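Local atomic coordinates of DNA-entry nuclease (Competence-specific nuclease) (Streptococcus agalactiae ILRI112, PDB entry 4QGO), a protein that probably cleaves DNA, and perhaps RNA, without strict sequence specificity, as a beta-beta-alpha (His-Me finger) nuclease of a streptococcal pathogen. Residues N16-A21 / G32-N37. The protein carries 1 engineered substitution. Numbering follows the deposited sequence. Where two conformers were deposited one is given.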
loop_
_atom_site.group_PDB
_atom_site.type_symbol
_atom_site.label_atom_id
_atom_site.label_comp_id
_atom_site.label_asym_id
_atom_site.label_seq_id
_atom_site.Cartn_x
_atom_site.Cartn_y
_atom_site.Cartn_z
ATOM N N ASN A 16 -16.197 4.732 7.935
ATOM C CA ASN A 16 -16.277 6.184 8.090
ATOM C C ASN A 16 -14.916 6.844 7.841
ATOM O O ASN A 16 -14.812 7.858 7.142
ATOM C CB ASN A 16 -16.811 6.552 9.476
ATOM C CG ASN A 16 -18.286 6.227 9.637
ATOM O OD1 ASN A 16 -18.980 5.933 8.663
ATOM N ND2 ASN A 16 -18.777 6.292 10.873
ATOM N N ASN A 17 -13.865 6.254 8.401
ATOM C CA ASN A 17 -12.519 6.768 8.175
ATOM C C ASN A 17 -12.145 6.695 6.696
ATOM O O ASN A 17 -11.569 7.641 6.148
ATOM C CB ASN A 17 -11.502 6.025 9.039
ATOM C CG ASN A 17 -11.595 6.410 10.501
ATOM O OD1 ASN A 17 -11.918 7.551 10.828
ATOM N ND2 ASN A 17 -11.317 5.463 11.388
ATOM N N LEU A 18 -12.492 5.578 6.061
ATOM C CA LEU A 18 -12.244 5.402 4.634
ATOM C C LEU A 18 -12.935 6.507 3.838
ATOM O O LEU A 18 -12.315 7.139 2.991
ATOM C CB LEU A 18 -12.711 4.018 4.170
ATOM C CG LEU A 18 -12.459 3.694 2.700
ATOM C CD1 LEU A 18 -10.971 3.807 2.376
ATOM C CD2 LEU A 18 -12.996 2.310 2.360
ATOM N N LYS A 19 -14.212 6.746 4.126
ATOM C CA LYS A 19 -14.962 7.788 3.427
ATOM C C LYS A 19 -14.333 9.169 3.603
ATOM O O LYS A 19 -14.246 9.941 2.648
ATOM C CB LYS A 19 -16.417 7.812 3.902
ATOM C CG LYS A 19 -17.249 8.914 3.266
ATOM N N ASN A 20 -13.894 9.478 4.820
ATOM C CA ASN A 20 -13.241 10.756 5.084
ATOM C C ASN A 20 -11.933 10.906 4.320
ATOM O O ASN A 20 -11.552 12.011 3.931
ATOM C CB ASN A 20 -12.966 10.932 6.579
ATOM C CG ASN A 20 -14.236 11.032 7.404
ATOM O OD1 ASN A 20 -15.296 11.395 6.895
ATOM N ND2 ASN A 20 -14.129 10.719 8.693
ATOM N N ALA A 21 -11.241 9.791 4.110
ATOM C CA ALA A 21 -9.928 9.822 3.479
ATOM C C ALA A 21 -9.980 9.865 1.954
ATOM O O ALA A 21 -9.084 10.420 1.321
ATOM C CB ALA A 21 -9.110 8.637 3.941
ATOM N N GLY A 32 -11.565 -9.288 1.049
ATOM C CA GLY A 32 -10.710 -8.783 2.107
ATOM C C GLY A 32 -10.255 -7.344 1.938
ATOM O O GLY A 32 -9.593 -6.801 2.815
ATOM N N ILE A 33 -10.623 -6.703 0.831
ATOM C CA ILE A 33 -10.189 -5.328 0.589
ATOM C C ILE A 33 -11.381 -4.453 0.207
ATOM O O ILE A 33 -12.492 -4.961 0.056
ATOM C CB ILE A 33 -9.037 -5.268 -0.453
ATOM C CG1 ILE A 33 -9.403 -5.943 -1.786
ATOM C CG2 ILE A 33 -7.803 -5.985 0.117
ATOM C CD1 ILE A 33 -10.347 -5.150 -2.693
ATOM N N TYR A 34 -11.165 -3.148 0.065
ATOM C CA TYR A 34 -12.214 -2.270 -0.446
ATOM C C TYR A 34 -11.906 -1.867 -1.878
ATOM O O TYR A 34 -10.877 -1.239 -2.152
ATOM C CB TYR A 34 -12.386 -1.030 0.444
ATOM C CG TYR A 34 -13.100 -1.327 1.737
ATOM C CD1 TYR A 34 -14.487 -1.298 1.808
ATOM C CD2 TYR A 34 -12.391 -1.644 2.887
ATOM C CE1 TYR A 34 -15.146 -1.589 2.990
ATOM C CE2 TYR A 34 -13.043 -1.937 4.074
ATOM C CZ TYR A 34 -14.420 -1.900 4.119
ATOM O OH TYR A 34 -15.074 -2.186 5.297
ATOM N N GLU A 35 -12.799 -2.247 -2.782
ATOM C CA GLU A 35 -12.763 -1.769 -4.145
ATOM C C GLU A 35 -13.374 -0.372 -4.117
ATOM O O GLU A 35 -14.445 -0.175 -3.522
ATOM C CB GLU A 35 -13.584 -2.702 -5.030
ATOM C CG GLU A 35 -13.609 -2.344 -6.496
ATOM C CD GLU A 35 -14.528 -3.255 -7.300
ATOM O OE1 GLU A 35 -14.980 -2.836 -8.387
ATOM O OE2 GLU A 35 -14.810 -4.385 -6.844
ATOM N N LEU A 36 -12.694 0.595 -4.732
ATOM C CA LEU A 36 -13.160 1.981 -4.725
ATOM C C LEU A 36 -13.584 2.405 -6.113
ATOM O O LEU A 36 -12.923 2.063 -7.093
ATOM C CB LEU A 36 -12.020 2.910 -4.287
ATOM C CG LEU A 36 -11.286 2.526 -3.004
ATOM C CD1 LEU A 36 -10.225 3.575 -2.697
ATOM C CD2 LEU A 36 -12.255 2.368 -1.845
ATOM N N ASN A 37 -14.681 3.162 -6.195
ATOM C CA ASN A 37 -15.070 3.774 -7.470
ATOM C C ASN A 37 -15.208 2.753 -8.604
ATOM O O ASN A 37 -14.811 3.017 -9.742
ATOM C CB ASN A 37 -14.053 4.863 -7.860
ATOM C CG ASN A 37 -14.587 5.829 -8.906
ATOM O OD1 ASN A 37 -15.742 6.241 -8.860
ATOM N ND2 ASN A 37 -13.730 6.202 -9.850
#
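L18, on helix 12-22, lays its CD2 methyl over one face of the Y34 ring, which rises from strand 33-36. The evidence for a CH-pi contact is geometric: CD2 lies 4.0 Å from the centroid of the Y34 ring, 25° off its normal, and so above the face but displaced toward the rim. The displacement is toward the root of the ring, since L18 CD2 comes within 3.7 Å of Y34 CG and 3.9 Å of Y34 CB. With CG anti to the backbone N (chi1 -178°), the leucine reaches from the helix to the strand although the CA atoms of L18 and Y34 are 9.2 Å apart.

The same methyl has a slacker neighbour: L18 CD2 stands 4.3 Å from L36 CD2, two residues along the strand on the same side of the sheet. All three side chains are buried, and F27 and A205, from the strands flanking 33-36, also touch L18, extending the apolar patch. The far side of the helix faces solvent: N16 and N20 are exposed, and K19, on the flank, partly so; none of them touches 32-37. On the strand, E35 points the other way and is partly exposed.

Y34 is fixed at both ends, its backbone hydrogen-bonded to A205 of strand 201-207 and its OH to the carbonyl oxygen of D9, while Y29 meets its ring edge-to-face. Within 16-21, L18 alone reaches 32-37 (113 Å² buried, both sides summed); Q15 on Y34 and I22 on L36 add contacts from the same helix, which packs on the edge region of the seven-stranded sheet. Contact between the segments is wholly apolar, consistent with dispersion and exclusion of water as what they contribute to each other, the directional bonds of Y34 being made elsewhere.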